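Local structure of aldehyde reductase YahK (Escherichia coli, 1UUF) at residues 108-113 with 129-134; 112-117 with 156-161; 123-128 with 312-317; 185-190 with 260-265; 284-289 with 307-312. The protein catalyses the reduction of a wide range of aldehydes to the corresponding alcohols, with a strong preference for NADPH over NADH and with zinc as its cofactor. All blocks are in the same frame, centred on the assembly; numbering follows the deposited sequence.

Contact 1 (108-113 with 129-134). With ZN (zinc ion), chain B.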
# COMPACT_ATOMS: atom_id res chain seq x y z
N CYS A 108 7.30 -8.57 22.34
CA CYS A 108 8.54 -8.03 21.78
C CYS A 108 8.98 -6.69 22.36
O CYS A 108 10.11 -6.26 22.12
CB CYS A 108 8.40 -7.87 20.27
SG CYS A 108 8.06 -9.38 19.38
N ILE A 109 8.09 -6.05 23.11
CA ILE A 109 8.36 -4.73 23.69
C ILE A 109 8.45 -4.73 25.21
O ILE A 109 7.57 -5.28 25.88
CB ILE A 109 7.23 -3.74 23.35
CG1 ILE A 109 6.91 -3.79 21.85
CG2 ILE A 109 7.62 -2.33 23.79
CD1 ILE A 109 5.66 -3.03 21.48
N VAL A 110 9.51 -4.13 25.75
CA VAL A 110 9.64 -4.02 27.21
C VAL A 110 9.65 -2.56 27.66
O VAL A 110 9.56 -2.28 28.85
CB VAL A 110 10.89 -4.75 27.76
CG1 VAL A 110 10.70 -6.27 27.66
CG2 VAL A 110 12.14 -4.31 27.01
N ASP A 111 9.75 -1.64 26.70
CA ASP A 111 9.72 -0.21 27.02
C ASP A 111 9.62 0.64 25.75
O ASP A 111 9.85 0.16 24.65
CB ASP A 111 10.97 0.20 27.82
CG ASP A 111 10.69 1.33 28.81
OD1 ASP A 111 9.59 1.91 28.77
OD2 ASP A 111 11.59 1.65 29.62
N SER A 112 9.23 1.90 25.92
CA SER A 112 9.14 2.84 24.80
C SER A 112 9.24 4.25 25.38
O SER A 112 9.25 4.41 26.60
CB SER A 112 7.83 2.65 24.02
OG SER A 112 6.69 2.98 24.79
N CYS A 113 9.34 5.26 24.53
CA CYS A 113 9.49 6.62 25.04
C CYS A 113 8.28 7.14 25.82
O CYS A 113 8.43 7.97 26.71
CB CYS A 113 9.86 7.58 23.90
SG CYS A 113 8.50 8.32 22.98
N HIS A 129 11.91 4.83 19.46
CA HIS A 129 12.81 4.49 20.56
C HIS A 129 12.28 3.35 21.40
O HIS A 129 12.47 3.32 22.61
CB HIS A 129 13.03 5.74 21.41
CG HIS A 129 13.40 6.94 20.60
ND1 HIS A 129 14.60 7.05 19.93
CD2 HIS A 129 12.69 8.06 20.29
CE1 HIS A 129 14.62 8.17 19.24
NE2 HIS A 129 13.47 8.80 19.44
N MET A 130 11.61 2.41 20.75
CA MET A 130 11.06 1.26 21.44
C MET A 130 12.20 0.35 21.89
O MET A 130 13.16 0.12 21.14
CB MET A 130 10.11 0.51 20.50
CG MET A 130 9.44 -0.71 21.12
SD MET A 130 10.33 -2.23 20.77
CE MET A 130 9.68 -2.59 19.14
N THR A 131 12.10 -0.15 23.12
CA THR A 131 13.11 -1.05 23.66
C THR A 131 12.62 -2.48 23.46
O THR A 131 11.62 -2.88 24.05
CB THR A 131 13.33 -0.81 25.17
OG1 THR A 131 13.81 0.52 25.39
CG2 THR A 131 14.35 -1.81 25.73
N GLY A 132 13.31 -3.23 22.61
CA GLY A 132 12.93 -4.60 22.36
C GLY A 132 13.27 -5.52 23.51
O GLY A 132 14.22 -5.27 24.26
N THR A 133 12.50 -6.59 23.65
CA THR A 133 12.70 -7.55 24.72
C THR A 133 14.13 -8.07 24.74
O THR A 133 14.65 -8.43 25.80
CB THR A 133 11.68 -8.68 24.58
OG1 THR A 133 10.37 -8.10 24.53
CG2 THR A 133 11.75 -9.65 25.76
N TYR A 134 14.77 -8.12 23.58
CA TYR A 134 16.17 -8.51 23.51
C TYR A 134 16.91 -7.71 22.44
O TYR A 134 16.33 -7.30 21.44
CB TYR A 134 16.34 -10.03 23.28
CG TYR A 134 15.70 -10.61 22.04
CD1 TYR A 134 16.27 -10.42 20.78
CD2 TYR A 134 14.56 -11.40 22.14
CE1 TYR A 134 15.71 -11.01 19.65
CE2 TYR A 134 14.00 -12.00 21.01
CZ TYR A 134 14.58 -11.80 19.77
OH TYR A 134 14.02 -12.40 18.67
ZN ZN B . 7.44 6.67 21.68
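H129 meets C113 at the metal end of this contact, H129 CB lying 4.4 Å from C113 CB. C113 SG turns to a zinc ion at 2.4 Å, in a site completed by C116, C119 and C127. M130, the next residue, supplies much of the apolar packing. Its CG stands anti to the backbone N (chi1 -179°), and the bent chain beyond it crosses I109 at about a right angle, M130 CG coming within 3.6 Å of I109 CG2. T131 is bonded through both of its backbone groups. Its N donates to D111 O at 2.7 Å, and T131 O receives V110 N at 3.0 Å in an almost straight bond (177°), with D111 N as a weak second donor. Two successive residues thus face one, which defines a classic beta bulge, here set in the two-stranded antiparallel ribbon of 109-111 with 131-132 beside the cysteine-rich zinc loop of this alcohol dehydrogenase family. T131 CG2 reaches V110 CG2 at 3.6 Å, and its CB packs against that of D111, whose OD1 accepts S112 N and forms a salt bridge with K114. G132 adds a CA-H...O contact, its CA 3.3 Å from C108 O. C108 O also accepts T133 N at 2.9 Å, the donor standing above the carbonyl plane. The hydroxyl of T133 is bonded to G107 O, and its side chain crosses that of V110 at about a right angle, OG1 nearest V110 CG1.

Contact 2 (112-117 with 156-161). With ZN (zinc ion), chain B.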
# COMPACT_ATOMS: atom_id res chain seq x y z
N SER A 112 9.23 1.90 25.92
CA SER A 112 9.14 2.84 24.80
C SER A 112 9.24 4.25 25.38
O SER A 112 9.25 4.41 26.60
CB SER A 112 7.83 2.65 24.02
OG SER A 112 6.69 2.98 24.79
N CYS A 113 9.34 5.26 24.53
CA CYS A 113 9.49 6.62 25.04
C CYS A 113 8.28 7.14 25.82
O CYS A 113 8.43 7.97 26.71
CB CYS A 113 9.86 7.58 23.90
SG CYS A 113 8.50 8.32 22.98
N LYS A 114 7.10 6.63 25.48
CA LYS A 114 5.84 6.99 26.14
C LYS A 114 5.30 8.39 25.89
O LYS A 114 4.27 8.75 26.45
CB LYS A 114 5.96 6.81 27.66
CG LYS A 114 6.47 5.45 28.09
CD LYS A 114 6.58 5.40 29.61
CE LYS A 114 7.43 4.23 30.05
NZ LYS A 114 8.81 4.38 29.53
N HIS A 115 5.97 9.19 25.06
CA HIS A 115 5.46 10.54 24.82
C HIS A 115 5.36 10.97 23.36
O HIS A 115 4.99 12.11 23.08
CB HIS A 115 6.31 11.55 25.60
CG HIS A 115 7.76 11.54 25.24
ND1 HIS A 115 8.25 12.22 24.15
CD2 HIS A 115 8.82 10.93 25.82
CE1 HIS A 115 9.56 12.02 24.06
NE2 HIS A 115 9.92 11.24 25.06
N CYS A 116 5.66 10.07 22.43
CA CYS A 116 5.56 10.40 21.01
C CYS A 116 4.15 10.06 20.53
O CYS A 116 3.37 9.45 21.26
CB CYS A 116 6.59 9.62 20.19
SG CYS A 116 6.20 7.86 20.02
N GLU A 117 3.83 10.46 19.31
CA GLU A 117 2.51 10.20 18.76
C GLU A 117 2.15 8.72 18.78
O GLU A 117 1.02 8.35 19.11
CB GLU A 117 2.41 10.74 17.33
CG GLU A 117 1.01 10.68 16.75
CD GLU A 117 0.93 11.29 15.36
OE1 GLU A 117 1.35 12.46 15.19
OE2 GLU A 117 0.44 10.61 14.44
N HIS A 156 8.43 -3.18 33.06
CA HIS A 156 7.57 -2.07 33.48
C HIS A 156 6.14 -2.56 33.22
O HIS A 156 5.87 -3.09 32.14
CB HIS A 156 7.90 -0.84 32.63
CG HIS A 156 7.11 0.38 32.98
ND1 HIS A 156 5.74 0.47 32.81
CD2 HIS A 156 7.50 1.58 33.48
CE1 HIS A 156 5.33 1.67 33.18
NE2 HIS A 156 6.38 2.36 33.59
N GLU A 157 5.24 -2.38 34.18
CA GLU A 157 3.87 -2.89 34.02
C GLU A 157 3.11 -2.43 32.78
O GLU A 157 2.16 -3.10 32.37
CB GLU A 157 3.02 -2.60 35.26
CG GLU A 157 2.63 -1.14 35.46
CD GLU A 157 1.45 -0.99 36.40
OE1 GLU A 157 1.20 0.14 36.87
OE2 GLU A 157 0.75 -2.00 36.67
N ARG A 158 3.50 -1.31 32.18
CA ARG A 158 2.80 -0.84 30.99
C ARG A 158 2.95 -1.84 29.84
O ARG A 158 2.10 -1.91 28.95
CB ARG A 158 3.32 0.53 30.54
CG ARG A 158 2.80 0.96 29.16
CD ARG A 158 3.12 2.42 28.85
NE ARG A 158 2.66 2.82 27.52
CZ ARG A 158 2.57 4.08 27.11
NH1 ARG A 158 2.91 5.07 27.93
NH2 ARG A 158 2.15 4.35 25.89
N TYR A 159 4.02 -2.62 29.88
CA TYR A 159 4.29 -3.57 28.81
C TYR A 159 4.04 -5.03 29.17
O TYR A 159 4.40 -5.93 28.42
CB TYR A 159 5.72 -3.37 28.31
CG TYR A 159 6.00 -1.92 28.02
CD1 TYR A 159 6.41 -1.04 29.03
CD2 TYR A 159 5.76 -1.39 26.75
CE1 TYR A 159 6.56 0.32 28.78
CE2 TYR A 159 5.91 -0.03 26.49
CZ TYR A 159 6.31 0.82 27.51
OH TYR A 159 6.43 2.16 27.26
N VAL A 160 3.41 -5.25 30.32
CA VAL A 160 3.09 -6.61 30.75
C VAL A 160 1.61 -6.83 30.47
O VAL A 160 0.78 -5.97 30.77
CB VAL A 160 3.36 -6.79 32.26
CG1 VAL A 160 2.93 -8.18 32.71
CG2 VAL A 160 4.84 -6.58 32.55
N LEU A 161 1.29 -7.99 29.90
CA LEU A 161 -0.09 -8.33 29.55
C LEU A 161 -0.69 -9.32 30.53
O LEU A 161 0.03 -10.11 31.14
CB LEU A 161 -0.14 -8.95 28.15
CG LEU A 161 0.27 -8.13 26.92
CD1 LEU A 161 -0.56 -6.86 26.86
CD2 LEU A 161 1.76 -7.80 26.98
ZN ZN B . 7.44 6.67 21.68
O HOH W 1 1.86 7.30 26.26
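S112 and Y159 meet hydroxyl to hydroxyl. The first torsion of S112 puts OG between its backbone N and carbonyl carbon (chi1 66°), on the side of the tyrosine, while that of Y159 sets only the start of the ring, CG anti to the carbonyl carbon (chi1 -50°). S112 OG and Y159 OH share a short bond of 2.6 Å, in which either hydroxyl could donate, with the serine oxygen at the edge of the ring. K114 curls round this pair. Its CG passes 3.4 Å from Y159 OH, and the bend at chi4 returns K114 NZ to S112 O at 3.0 Å. Just before the amine, K114 CE lies over one face of the H156 imidazole, offset toward the rim and 4.1 Å from H156 NE2. K114 and R158 slide past each other in opposite directions, K114 CB 3.5 Å from R158 NH1, and a water accepts from R158 NH1 while donating to K114 O. The loop so held carries C113 and C116, two of the four zinc ligands. H156 ND1 accepts R158 N at 2.9 Å within the ring plane, which suggests that ND1 carries no proton. The like charges of K114 and R158 do not touch. Each has a carboxylate of its own, D111 for the lysine and E124 for the arginine, which probably makes their closeness tolerable.

Contact 3 (123-128 with 312-317). With ZN (zinc ion), chain B.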
# COMPACT_ATOMS: atom_id res chain seq x y z
N LEU A 123 0.53 2.62 20.18
CA LEU A 123 1.32 1.94 19.16
C LEU A 123 2.80 1.98 19.53
O LEU A 123 3.64 2.42 18.76
CB LEU A 123 1.10 2.60 17.79
CG LEU A 123 -0.32 2.50 17.24
CD1 LEU A 123 -0.43 3.32 15.96
CD2 LEU A 123 -0.69 1.04 16.98
N GLU A 124 3.11 1.50 20.74
CA GLU A 124 4.49 1.49 21.21
C GLU A 124 5.39 0.70 20.28
O GLU A 124 6.61 0.91 20.26
CB GLU A 124 4.55 0.91 22.63
CG GLU A 124 3.74 1.70 23.64
CD GLU A 124 2.32 1.17 23.84
OE1 GLU A 124 1.79 0.48 22.94
OE2 GLU A 124 1.74 1.46 24.90
N ASN A 125 4.80 -0.20 19.49
CA ASN A 125 5.56 -1.02 18.55
C ASN A 125 6.16 -0.20 17.40
O ASN A 125 7.15 -0.61 16.79
CB ASN A 125 4.66 -2.13 17.99
CG ASN A 125 3.37 -1.61 17.37
OD1 ASN A 125 2.71 -0.74 17.93
ND2 ASN A 125 2.99 -2.17 16.23
N TYR A 126 5.57 0.96 17.13
CA TYR A 126 6.07 1.83 16.06
C TYR A 126 6.86 3.02 16.60
O TYR A 126 7.21 3.94 15.86
CB TYR A 126 4.91 2.31 15.19
CG TYR A 126 4.27 1.18 14.41
CD1 TYR A 126 2.91 0.90 14.53
CD2 TYR A 126 5.04 0.37 13.57
CE1 TYR A 126 2.33 -0.18 13.84
CE2 TYR A 126 4.48 -0.70 12.88
CZ TYR A 126 3.13 -0.97 13.02
OH TYR A 126 2.59 -2.06 12.38
N CYS A 127 7.15 3.00 17.90
CA CYS A 127 7.92 4.08 18.51
C CYS A 127 9.35 4.01 17.98
O CYS A 127 9.91 2.92 17.84
CB CYS A 127 7.93 3.90 20.04
SG CYS A 127 9.02 5.04 20.95
N ASP A 128 9.94 5.16 17.66
CA ASP A 128 11.31 5.18 17.15
C ASP A 128 12.32 4.78 18.20
O ASP A 128 13.46 4.43 17.89
CB ASP A 128 11.69 6.58 16.65
CG ASP A 128 11.16 6.87 15.27
OD1 ASP A 128 11.09 5.94 14.44
OD2 ASP A 128 10.84 8.05 15.00
N SER A 312 3.47 -4.55 8.23
CA SER A 312 3.00 -4.40 9.60
C SER A 312 3.87 -5.25 10.50
O SER A 312 4.36 -6.29 10.09
CB SER A 312 1.54 -4.86 9.71
OG SER A 312 1.06 -4.74 11.05
N MET A 313 4.12 -4.78 11.73
CA MET A 313 4.90 -5.59 12.65
C MET A 313 4.26 -5.58 14.03
O MET A 313 3.82 -4.54 14.53
CB MET A 313 6.36 -5.14 12.72
CG MET A 313 6.62 -3.73 13.16
SD MET A 313 8.40 -3.51 13.45
CE MET A 313 8.41 -3.24 15.23
N ILE A 314 4.20 -6.77 14.63
CA ILE A 314 3.58 -6.99 15.93
C ILE A 314 2.37 -6.10 16.17
O ILE A 314 1.51 -5.97 15.30
CB ILE A 314 4.61 -6.84 17.08
CG1 ILE A 314 5.28 -5.46 17.04
CG2 ILE A 314 5.64 -7.93 16.96
CD1 ILE A 314 6.25 -5.23 18.19
N GLY A 315 2.28 -5.52 17.36
CA GLY A 315 1.16 -4.65 17.68
C GLY A 315 1.48 -3.87 18.94
O GLY A 315 2.43 -4.21 19.64
N GLY A 316 0.71 -2.82 19.21
CA GLY A 316 0.93 -2.03 20.41
C GLY A 316 0.46 -2.82 21.61
O GLY A 316 -0.14 -3.88 21.46
N ILE A 317 0.72 -2.32 22.81
CA ILE A 317 0.31 -3.06 24.00
C ILE A 317 -1.21 -3.18 24.15
O ILE A 317 -1.72 -4.28 24.38
CB ILE A 317 0.91 -2.45 25.29
CG1 ILE A 317 2.44 -2.40 25.17
CG2 ILE A 317 0.55 -3.32 26.49
CD1 ILE A 317 3.11 -3.76 25.02
ZN ZN B . 7.44 6.67 21.68
O HOH W 2 0.91 -3.34 14.20
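E124, N125 and Y126 each form one direct hydrogen bond to the segment 312-317. E124 OE1 accepts I317 N at 3.0 Å, a straight bond (169°) that meets the oxygen from above the carboxylate plane. N125 ND2 donates to M313 O, also at 3.0 Å and within the amide plane, and Y126 OH accepts M313 N at 3.2 Å. A water joins the second and third of these, bonded to Y126 OH and I314 O and more weakly to N125 ND2. Since G316 is the N-cap of helix 317-330, the carboxylate of E124 serves the first turn from another domain, and its charge probably interacts favourably with the helix end. The 3-10 turn 124-126 of the GroES-like domain is thereby fastened to the loop that follows the last Rossmann strand. N125 CG lies between its backbone N and carbonyl carbon (chi1 54°), which sets N125 CG 3.3 Å from G315 C. N125 CB touches I314 CD1 at 3.5 Å. N125 ND2 also lies over one face of the Y126 ring, toward its rim, while Y126 CE2 packs against M313 CG at 3.7 Å. In the next shell, the other oxygen of E124, OE2, is taken up by R158, and C127 anchors the turn through its SG on zinc. I314 packs against C178, a ligand of the catalytic zinc. D128 forms salt bridges with K305 and K256 of the second subunit.

Contact 4 (185-190 with 260-265)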
# COMPACT_ATOMS: atom_id res chain seq x y z
N SER A 185 -3.04 -7.95 14.64
CA SER A 185 -3.02 -6.51 14.38
C SER A 185 -3.44 -6.10 12.97
O SER A 185 -4.32 -5.25 12.80
CB SER A 185 -1.65 -5.93 14.70
OG SER A 185 -1.69 -4.52 14.64
N PRO A 186 -2.80 -6.67 11.93
CA PRO A 186 -3.19 -6.29 10.57
C PRO A 186 -4.60 -6.77 10.21
O PRO A 186 -5.29 -6.11 9.44
CB PRO A 186 -2.10 -6.91 9.70
CG PRO A 186 -1.67 -8.12 10.50
CD PRO A 186 -1.64 -7.57 11.91
N LEU A 187 -5.01 -7.91 10.75
CA LEU A 187 -6.35 -8.41 10.46
C LEU A 187 -7.36 -7.39 10.98
O LEU A 187 -8.37 -7.11 10.32
CB LEU A 187 -6.58 -9.77 11.12
CG LEU A 187 -5.86 -10.94 10.45
CD1 LEU A 187 -5.99 -12.18 11.33
CD2 LEU A 187 -6.45 -11.18 9.06
N ARG A 188 -7.09 -6.83 12.15
CA ARG A 188 -7.98 -5.82 12.72
C ARG A 188 -7.85 -4.50 11.98
O ARG A 188 -8.85 -3.85 11.66
CB ARG A 188 -7.67 -5.59 14.21
CG ARG A 188 -8.12 -6.70 15.15
CD ARG A 188 -9.61 -6.97 15.03
NE ARG A 188 -10.11 -7.82 16.12
CZ ARG A 188 -11.30 -8.41 16.13
NH1 ARG A 188 -12.13 -8.25 15.12
NH2 ARG A 188 -11.66 -9.15 17.18
N HIS A 189 -6.62 -4.10 11.68
CA HIS A 189 -6.41 -2.83 10.98
C HIS A 189 -7.10 -2.77 9.63
O HIS A 189 -7.68 -1.74 9.26
CB HIS A 189 -4.91 -2.55 10.80
CG HIS A 189 -4.62 -1.13 10.42
ND1 HIS A 189 -4.05 -0.78 9.22
CD2 HIS A 189 -4.82 0.03 11.10
CE1 HIS A 189 -3.91 0.54 9.17
NE2 HIS A 189 -4.37 1.05 10.30
N TRP A 190 -7.06 -3.87 8.89
CA TRP A 190 -7.71 -3.91 7.58
C TRP A 190 -9.11 -4.50 7.66
O TRP A 190 -9.68 -4.99 6.68
CB TRP A 190 -6.82 -4.62 6.56
CG TRP A 190 -5.77 -3.67 6.00
CD1 TRP A 190 -5.95 -2.77 4.99
CD2 TRP A 190 -4.43 -3.48 6.48
NE1 TRP A 190 -4.80 -2.02 4.81
CE2 TRP A 190 -3.86 -2.44 5.71
CE3 TRP A 190 -3.66 -4.08 7.48
CZ2 TRP A 190 -2.54 -2.00 5.91
CZ3 TRP A 190 -2.36 -3.64 7.69
CH2 TRP A 190 -1.81 -2.61 6.90
N PHE A 260 -8.71 -8.40 1.57
CA PHE A 260 -7.42 -8.27 2.24
C PHE A 260 -6.64 -9.58 2.18
O PHE A 260 -7.22 -10.66 2.26
CB PHE A 260 -7.68 -7.89 3.70
CG PHE A 260 -6.44 -7.82 4.54
CD1 PHE A 260 -5.44 -6.91 4.26
CD2 PHE A 260 -6.29 -8.67 5.64
CE1 PHE A 260 -4.29 -6.83 5.06
CE2 PHE A 260 -5.16 -8.60 6.44
CZ PHE A 260 -4.15 -7.68 6.15
N ILE A 261 -5.33 -9.48 2.00
CA ILE A 261 -4.49 -10.66 1.97
C ILE A 261 -3.33 -10.45 2.94
O ILE A 261 -2.59 -9.48 2.83
CB ILE A 261 -3.91 -10.93 0.57
CG1 ILE A 261 -5.03 -11.35 -0.38
CG2 ILE A 261 -2.87 -12.05 0.64
CD1 ILE A 261 -4.57 -11.62 -1.80
N LEU A 262 -3.20 -11.37 3.88
CA LEU A 262 -2.13 -11.31 4.87
C LEU A 262 -1.05 -12.29 4.43
O LEU A 262 -1.25 -13.50 4.45
CB LEU A 262 -2.67 -11.71 6.25
CG LEU A 262 -1.66 -11.69 7.39
CD1 LEU A 262 -1.17 -10.26 7.62
CD2 LEU A 262 -2.31 -12.24 8.65
N ASN A 263 0.10 -11.77 4.00
CA ASN A 263 1.19 -12.64 3.54
C ASN A 263 2.21 -12.82 4.66
O ASN A 263 2.89 -11.86 5.04
CB ASN A 263 1.83 -12.02 2.29
CG ASN A 263 2.72 -13.00 1.55
OD1 ASN A 263 2.77 -13.00 0.31
ND2 ASN A 263 3.42 -13.83 2.29
N THR A 264 2.32 -14.04 5.17
CA THR A 264 3.24 -14.34 6.28
C THR A 264 4.52 -15.06 5.88
O THR A 264 5.35 -15.36 6.74
CB THR A 264 2.55 -15.21 7.35
OG1 THR A 264 2.39 -16.55 6.85
CG2 THR A 264 1.19 -14.64 7.71
N VAL A 265 4.69 -15.34 4.60
CA VAL A 265 5.89 -16.03 4.13
C VAL A 265 7.15 -15.18 4.33
O VAL A 265 7.14 -13.98 4.04
CB VAL A 265 5.77 -16.42 2.64
CG1 VAL A 265 7.03 -17.14 2.17
CG2 VAL A 265 4.55 -17.30 2.43
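W190 lies against F260 in the main aromatic interaction here. The five-membered ring of the tryptophan and the phenyl ring are nearly parallel, their planes at 8°, but they are slid so far apart, with centroids 4.9 Å from each other, that they barely overlap. A CH-pi contact accompanies it: W190 CB stands over the phenyl face, 3.7 Å from the centroid of F260 and 18° off the ring normal. The CB of F260 points at the helix, and CG continues anti to the backbone N (chi1 176°).

Aliphatic contacts form the second group. L187 CD2 touches the edge of the phenyl ring, 3.9 Å from F260 CE2. P186 CG packs on L262 CD1 at 3.6 Å, and the other methyl, L262 CD2, approaches L187 CG at 4.2 Å. Polar atoms play little part between the two segments; P186 O, which lies 3.8 Å from F260 CZ, accepts W190 N in the last turn of the helix.

The end of helix 176-189 lies on the parallel Rossmann sheet, residues 185-189 running nearly antiparallel to 260-263. Strand 258-263 is flanked by 197-201, where L187 also rests on V198, and by 282-286, where T285 touches both W190 and F260. Helix 317-330 adjoins the same helix through a hydrogen bond between S185 OG and E319 OE1, and R306 of the second subunit packs on W190.

Contact 5 (284-289 with 307-312)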
# COMPACT_ATOMS: atom_id res chain seq x y z
N MET A 284 -2.64 -5.99 0.32
CA MET A 284 -1.96 -7.20 0.75
C MET A 284 -0.89 -6.69 1.69
O MET A 284 -0.08 -5.83 1.31
CB MET A 284 -1.29 -7.96 -0.40
CG MET A 284 -0.36 -9.06 0.12
SD MET A 284 0.18 -10.25 -1.12
CE MET A 284 1.05 -9.17 -2.25
N THR A 285 -0.90 -7.17 2.92
CA THR A 285 0.07 -6.73 3.90
C THR A 285 1.04 -7.84 4.22
O THR A 285 0.64 -8.98 4.47
CB THR A 285 -0.63 -6.28 5.19
OG1 THR A 285 -1.47 -5.16 4.90
CG2 THR A 285 0.39 -5.89 6.27
N LEU A 286 2.33 -7.51 4.20
CA LEU A 286 3.38 -8.48 4.48
C LEU A 286 3.81 -8.39 5.94
O LEU A 286 3.98 -7.30 6.47
CB LEU A 286 4.59 -8.20 3.58
CG LEU A 286 4.31 -7.85 2.12
CD1 LEU A 286 5.61 -7.51 1.41
CD2 LEU A 286 3.61 -9.00 1.44
N VAL A 287 3.97 -9.54 6.60
CA VAL A 287 4.41 -9.55 8.00
C VAL A 287 5.56 -10.52 8.24
O VAL A 287 6.13 -10.55 9.33
CB VAL A 287 3.25 -9.90 8.97
CG1 VAL A 287 2.18 -8.83 8.90
CG2 VAL A 287 2.66 -11.26 8.63
N GLY A 288 5.90 -11.31 7.23
CA GLY A 288 7.00 -12.25 7.38
C GLY A 288 8.34 -11.54 7.48
O GLY A 288 8.47 -10.39 7.07
N ALA A 289 9.34 -12.23 8.01
CA ALA A 289 10.68 -11.66 8.16
C ALA A 289 11.26 -11.25 6.82
O ALA A 289 10.87 -10.23 6.24
CB ALA A 289 11.60 -12.66 8.85
N ARG A 307 -4.90 -0.67 -5.78
CA ARG A 307 -4.55 -1.65 -4.77
C ARG A 307 -3.30 -1.17 -4.06
O ARG A 307 -2.64 -0.24 -4.52
CB ARG A 307 -4.26 -2.99 -5.41
CG ARG A 307 -5.45 -3.67 -6.05
CD ARG A 307 -4.96 -4.60 -7.14
NE ARG A 307 -5.98 -5.51 -7.62
CZ ARG A 307 -5.98 -6.05 -8.84
NH1 ARG A 307 -5.00 -5.75 -9.68
NH2 ARG A 307 -6.93 -6.89 -9.20
N ALA A 308 -2.98 -1.80 -2.94
CA ALA A 308 -1.80 -1.42 -2.19
C ALA A 308 -1.10 -2.61 -1.56
O ALA A 308 -1.71 -3.65 -1.31
CB ALA A 308 -2.18 -0.42 -1.11
N ILE A 309 0.20 -2.44 -1.33
CA ILE A 309 1.00 -3.45 -0.66
C ILE A 309 1.49 -2.71 0.58
O ILE A 309 2.02 -1.60 0.47
CB ILE A 309 2.21 -3.90 -1.50
CG1 ILE A 309 1.72 -4.50 -2.82
CG2 ILE A 309 3.03 -4.93 -0.72
CD1 ILE A 309 0.74 -5.64 -2.67
N ALA A 310 1.29 -3.30 1.75
CA ALA A 310 1.70 -2.65 2.98
C ALA A 310 2.48 -3.62 3.85
O ALA A 310 2.65 -4.79 3.51
CB ALA A 310 0.47 -2.15 3.74
N GLY A 311 2.96 -3.11 4.97
CA GLY A 311 3.70 -3.93 5.91
C GLY A 311 3.14 -3.68 7.29
O GLY A 311 2.41 -2.72 7.50
N SER A 312 3.47 -4.55 8.23
CA SER A 312 3.00 -4.40 9.60
C SER A 312 3.87 -5.25 10.50
O SER A 312 4.36 -6.29 10.09
CB SER A 312 1.54 -4.86 9.71
OG SER A 312 1.06 -4.74 11.05
O HOH W 3 6.15 -8.32 10.81
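M284 and L286 are laced to the neighbouring strand by a parallel ladder. M284 N donates to A308 O at 3.0 Å, A310 N to M284 O at 2.9 Å, and L286 N to A310 O at 2.8 Å. The fourth rung, S312 N to L286 O, is longer at 3.3 Å and more bent (138°), where the second strand is giving way to loop. CA-H...O contacts from I309, T285 and G311 fill the steps between. Beyond the strands a water takes over, donating to V287 O at 2.7 Å and to S312 O at 2.8 Å.

The side chains pack on both faces. M284 and I309 lie side by side, pointing the same way. M284 CG is anti to its backbone N (chi1 168°), and the later bend at chi3 brings M284 CE to I309 CD1 at 3.6 Å. On the face of T285 and A310, T285 CG2 is anti to its backbone N and reaches S312 CB at 3.8 Å.

Strand 308-311 is the edge of the Rossmann sheet within the chain, with 282-286 next to it, yet residues 308-310 also pair antiparallel with a strand of the second subunit, making one sheet across the dimer. A310 spends both its N and its O on the inner neighbour, which is consistent with I309 presenting its backbone groups to the other chain. By contrast, T285 OG1 is buried without a polar partner, a probable energetic cost set against the packing around it.

In the fold
From the N terminus, contact 1 closes a short loop between 108-113 and 129-134 that encloses the cysteine-rich zinc-binding region. Contact 2 leaves from the same stretch, sharing S112 and C113, and closes later at 156-161, still within the GroES-like domain. Contact 3 opens inside both loops and closes at 312-317, so it crosses both and ties the zinc loop to the Rossmann-type, coenzyme-binding domain. Within its long span nest contacts 4 and 5, one after the other: 185-190 with 260-265 sets a helix on the Rossmann sheet, and 284-289 with 307-312 completes that sheet's edge. Contacts 4 and 5 meet through neighbouring strands, and contact 5 shares S312 with contact 3. Contacts 3, 4 and 5 all touch the second subunit.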